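Local coordinates for protein metallophosphoesterase (Clostridium thermocellum, PDB 4J6O) that removes phosphate groups as a manganese-binding, calcineurin-like phosphatase domain, probably acting on 2',3'-phosphate ends of broken RNA during bacterial RNA repair, at residues Val98-Leu101 with Arg102-Gly106; Val109-Thr112 with His113-Arg117. All coordinates share one frame; numbering follows the deposited sequence. Where two conformers were deposited one is given.

In the fold
Contacts 1 and 2 lie on helix 95-104 and at the start of helix 115-122, joined by a loop that folds back against the first helix. Contact 1 occupies the last turns of helix 95-104; contact 2 follows in the chain, where the connecting loop turns into helix 115-122. Their centres are 11 Å apart, both on the same side of the chain's centre. Lys99 joins them: its NZ hydrogen-bonds to Gln110 O, 2.9 Å away, while its chain, with that of Lys103, packs against Val109. The side chain of Lys99 lies about 11 Å from the bound manganese, which Asp19, His21 and Asp65 hold, so Lys99 is not itself a ligand.

Contact 1 of 2, residues Val98-Leu101 with Arg102-Gly106; sequences VKLL and RKLNG
Val98 and Arg102 meet one turn apart near the C-terminal end of helix 95-104, which closes in a Schellman motif at Gly106. The backbone supplies four successive i to i+4 hydrogen bonds, from Arg102 N to Val98 O through to Asn105 N to Leu101 O. The straightest is Leu104 N to Leu100 O, at 2.9 Å with an N-H...O angle of 171°. Beyond them Gly106 leaves helical geometry with a positive phi of 114°, and its N turns back to Lys103 O at 3.0 Å, one of the bonds of the Schellman motif.

Apolar contacts follow the same spacing. Leu100 CG rests 3.8 Å from Leu104 CD1, the two side chains crossing at a slant, and Leu100 also packs on helices 115-122 and 127-138. Leu101 reaches Ile137 of the latter helix, while its CD1 touches the Asn105 amide.

Arg102 finds a polar partner outside the helix, its NH1 bonding to Tyr176 OH. The side chain starts with CG beside its own backbone N (chi1 -71°) and then runs extended to NE, a course that carries the guanidinium back along the helix to Val98. There, in the conformer described here, Val98 CG1 sits over the centre of one guanidinium face, 3.4 Å above its plane and 3.5 Å from Arg102 CZ.

Contact 2 of 2, residues Val109-Thr112 with His113-Arg117; sequences VQIT and HGLDR
Leu115, at the start of helix 115-122, receives the side chains of Val109 and Ile111 from the preceding loop. Both crossings are near a right angle and converge on one methyl: Leu115 CD2 lies 3.8 Å from Val109 CG2 and 3.7 Å from Ile111 CD1. The other branch of Ile111, CG2, is set anti to the backbone N and turns to Asp116, 3.6 Å from Asp116 N and 3.7 Å from Asp116 CB.

Backbone bonding shapes the entry to the helix. Thr112 to Leu115 form a type I' beta turn, closed by Leu115 N to Thr112 O at 3.1 Å; the donor stands well above the carbonyl plane. Gly114 takes the N-cap position, and its backbone is also hydrogen-bonded to Arg69. Beside the turn, the side chains of Thr112 and His113 lie alongside each other, and His113 also touches His96 and Arg69.

The charged pair belongs to the helix itself. Arg117 NE meets Asp116 OD2 at 3.1 Å, on the syn side but tilted 30° out of the carboxylate plane, while OD2 lies nearly in the guanidinium plane. Placed in the first turn, the Asp116 carboxylate would be expected to interact well with the helix dipole, while Arg117 probably balances part of its charge.

Contact 1 of 2, residues Val98-Leu101 with Arg102-Gly106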
loop_
_atom_site.group_PDB
_atom_site.type_symbol
_atom_site.label_atom_id
_atom_site.label_comp_id
_atom_site.label_asym_id
_atom_site.label_seq_id
_atom_site.Cartn_x
_atom_site.Cartn_y
_atom_site.Cartn_z
ATOM N N VAL A 98 -4.384 -5.337 7.217
ATOM C CA VAL A 98 -5.144 -5.264 8.490
ATOM C C VAL A 98 -5.912 -6.551 8.719
ATOM O O VAL A 98 -6.025 -7.040 9.857
ATOM C CB VAL A 98 -6.079 -4.028 8.490
ATOM C CG1 VAL A 98 -7.115 -4.066 9.636
ATOM C CG2 VAL A 98 -5.222 -2.780 8.595
ATOM N N LYS A 99 -6.462 -7.120 7.645
ATOM C CA LYS A 99 -7.159 -8.398 7.818
ATOM C C LYS A 99 -6.157 -9.478 8.231
ATOM O O LYS A 99 -6.467 -10.349 9.048
ATOM C CB LYS A 99 -7.858 -8.802 6.535
ATOM C CG LYS A 99 -8.394 -10.234 6.547
ATOM C CD LYS A 99 -9.455 -10.403 5.462
ATOM C CE LYS A 99 -9.889 -11.847 5.349
ATOM N NZ LYS A 99 -10.587 -12.091 4.060
ATOM N N LEU A 100 -4.943 -9.437 7.676
ATOM C CA LEU A 100 -3.938 -10.412 8.067
ATOM C C LEU A 100 -3.609 -10.253 9.526
ATOM O O LEU A 100 -3.450 -11.262 10.235
ATOM C CB LEU A 100 -2.643 -10.256 7.255
ATOM C CG LEU A 100 -1.444 -11.091 7.754
ATOM C CD1 LEU A 100 -1.649 -12.599 7.650
ATOM C CD2 LEU A 100 -0.156 -10.649 7.001
ATOM N N LEU A 101 -3.472 -8.997 9.966
ATOM C CA LEU A 101 -3.203 -8.732 11.400
ATOM C C LEU A 101 -4.292 -9.319 12.300
ATOM O O LEU A 101 -3.980 -9.967 13.323
ATOM C CB LEU A 101 -3.001 -7.237 11.671
ATOM C CG LEU A 101 -2.868 -6.833 13.147
ATOM C CD1 LEU A 101 -1.728 -7.549 13.768
ATOM C CD2 LEU A 101 -2.679 -5.354 13.280
ATOM N N ARG A 102 -5.556 -9.167 11.903
ATOM C CA ARG A 102 -6.665 -9.736 12.696
ATOM C C ARG A 102 -6.556 -11.252 12.740
ATOM O O ARG A 102 -6.810 -11.848 13.770
ATOM C CB ARG A 102 -8.003 -9.324 12.100
ATOM C CG ARG A 102 -8.259 -7.870 12.343
ATOM C CD ARG A 102 -9.441 -7.325 11.587
ATOM N NE ARG A 102 -9.535 -5.894 11.852
ATOM C CZ ARG A 102 -10.122 -5.018 11.053
ATOM N NH1 ARG A 102 -10.675 -5.430 9.916
ATOM N NH2 ARG A 102 -10.150 -3.732 11.394
ATOM N N LYS A 103 -6.152 -11.875 11.635
ATOM C CA LYS A 103 -6.046 -13.333 11.592
ATOM C C LYS A 103 -4.878 -13.795 12.483
ATOM O O LYS A 103 -5.020 -14.701 13.302
ATOM C CB LYS A 103 -5.880 -13.806 10.135
ATOM C CG LYS A 103 -5.542 -15.284 9.951
ATOM C CD LYS A 103 -6.669 -16.203 10.458
ATOM C CE LYS A 103 -6.283 -17.654 10.281
ATOM N NZ LYS A 103 -7.368 -18.560 10.751
ATOM N N LEU A 104 -3.722 -13.140 12.364
ATOM C CA LEU A 104 -2.604 -13.509 13.225
ATOM C C LEU A 104 -2.925 -13.252 14.709
ATOM O O LEU A 104 -2.359 -13.904 15.571
ATOM C CB LEU A 104 -1.312 -12.766 12.827
ATOM C CG LEU A 104 -0.845 -13.032 11.387
ATOM C CD1 LEU A 104 0.287 -12.077 11.002
ATOM C CD2 LEU A 104 -0.413 -14.477 11.201
ATOM N N ASN A 105 -3.783 -12.272 15.002
ATOM C CA ASN A 105 -4.197 -11.974 16.387
ATOM C C ASN A 105 -5.187 -12.981 16.939
ATOM O O ASN A 105 -5.501 -12.939 18.125
ATOM C CB ASN A 105 -4.834 -10.595 16.498
ATOM C CG ASN A 105 -3.802 -9.475 16.581
ATOM O OD1 ASN A 105 -2.618 -9.725 16.799
ATOM N ND2 ASN A 105 -4.265 -8.235 16.467
ATOM N N GLY A 106 -5.693 -13.863 16.079
ATOM C CA GLY A 106 -6.597 -14.928 16.528
ATOM C C GLY A 106 -8.025 -14.838 16.023
ATOM O O GLY A 106 -8.887 -15.604 16.436
#

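Contact 2 of 2, residues Val109-Thr112 with His113-Arg117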
loop_
_atom_site.group_PDB
_atom_site.type_symbol
_atom_site.label_atom_id
_atom_site.label_comp_id
_atom_site.label_asym_id
_atom_site.label_seq_id
_atom_site.Cartn_x
_atom_site.Cartn_y
_atom_site.Cartn_z
ATOM N N VAL A 109 -11.055 -15.288 10.505
ATOM C CA VAL A 109 -11.533 -14.571 9.319
ATOM C C VAL A 109 -11.640 -15.487 8.110
ATOM O O VAL A 109 -11.028 -16.561 8.064
ATOM C CB VAL A 109 -10.592 -13.427 8.944
ATOM C CG1 VAL A 109 -10.282 -12.554 10.150
ATOM C CG2 VAL A 109 -9.283 -13.966 8.305
ATOM N N GLN A 110 -12.400 -15.057 7.115
ATOM C CA GLN A 110 -12.546 -15.837 5.897
ATOM C C GLN A 110 -11.236 -15.886 5.124
ATOM O O GLN A 110 -10.617 -14.849 4.889
ATOM C CB GLN A 110 -13.610 -15.217 5.009
ATOM C CG GLN A 110 -14.997 -15.273 5.608
ATOM C CD GLN A 110 -16.051 -14.847 4.617
ATOM O OE1 GLN A 110 -15.742 -14.202 3.605
ATOM N NE2 GLN A 110 -17.299 -15.204 4.891
ATOM N N ILE A 111 -10.828 -17.085 4.717
ATOM C CA ILE A 111 -9.591 -17.221 3.928
ATOM C C ILE A 111 -9.870 -17.008 2.429
ATOM O O ILE A 111 -10.256 -17.934 1.702
ATOM C CB ILE A 111 -8.916 -18.576 4.162
ATOM C CG1 ILE A 111 -8.707 -18.831 5.661
ATOM C CG2 ILE A 111 -7.583 -18.675 3.377
ATOM C CD1 ILE A 111 -8.049 -17.702 6.435
ATOM N N THR A 112 -9.707 -15.776 1.988
ATOM C CA THR A 112 -10.109 -15.396 0.648
ATOM C C THR A 112 -9.137 -14.383 0.057
ATOM O O THR A 112 -8.340 -13.746 0.776
ATOM C CB THR A 112 -11.489 -14.710 0.679
ATOM O OG1 THR A 112 -11.480 -13.689 1.671
ATOM C CG2 THR A 112 -12.583 -15.744 1.052
ATOM N N HIS A 113 -9.286 -14.232 -1.257
ATOM C CA HIS A 113 -8.587 -13.189 -2.003
ATOM C C HIS A 113 -7.108 -13.252 -1.773
ATOM O O HIS A 113 -6.464 -12.186 -1.697
ATOM C CB HIS A 113 -9.101 -11.824 -1.601
ATOM C CG HIS A 113 -10.554 -11.635 -1.894
ATOM N ND1 HIS A 113 -11.484 -11.389 -0.912
ATOM C CD2 HIS A 113 -11.241 -11.680 -3.060
ATOM C CE1 HIS A 113 -12.678 -11.266 -1.461
ATOM N NE2 HIS A 113 -12.562 -11.443 -2.760
ATOM N N GLY A 114 -6.550 -14.462 -1.714
ATOM C CA GLY A 114 -5.092 -14.557 -1.619
ATOM C C GLY A 114 -4.507 -14.739 -0.238
ATOM O O GLY A 114 -3.290 -14.906 -0.102
ATOM N N LEU A 115 -5.347 -14.674 0.796
ATOM C CA LEU A 115 -4.832 -14.808 2.156
ATOM C C LEU A 115 -4.218 -16.186 2.384
ATOM O O LEU A 115 -3.263 -16.343 3.153
ATOM C CB LEU A 115 -5.923 -14.498 3.212
ATOM C CG LEU A 115 -5.542 -14.709 4.689
ATOM C CD1 LEU A 115 -4.355 -13.863 5.139
ATOM C CD2 LEU A 115 -6.753 -14.333 5.511
ATOM N N ASP A 116 -4.748 -17.184 1.699
ATOM C CA ASP A 116 -4.194 -18.525 1.804
ATOM C C ASP A 116 -2.709 -18.490 1.433
ATOM O O ASP A 116 -1.900 -19.152 2.076
ATOM C CB ASP A 116 -4.935 -19.525 0.914
ATOM C CG ASP A 116 -4.731 -19.241 -0.581
ATOM O OD1 ASP A 116 -4.953 -18.091 -0.997
ATOM O OD2 ASP A 116 -4.352 -20.174 -1.326
ATOM N N ARG A 117 -2.354 -17.718 0.405
ATOM C CA ARG A 117 -0.957 -17.710 0.010
ATOM C C ARG A 117 -0.103 -17.082 1.102
ATOM O O ARG A 117 0.981 -17.549 1.365
ATOM C CB ARG A 117 -0.693 -16.918 -1.293
ATOM C CG ARG A 117 -1.587 -17.272 -2.458
ATOM C CD ARG A 117 -1.444 -18.724 -2.807
ATOM N NE ARG A 117 -2.515 -19.203 -3.681
ATOM C CZ ARG A 117 -2.547 -19.042 -5.001
ATOM N NH1 ARG A 117 -1.573 -18.386 -5.634
ATOM N NH2 ARG A 117 -3.562 -19.537 -5.695
#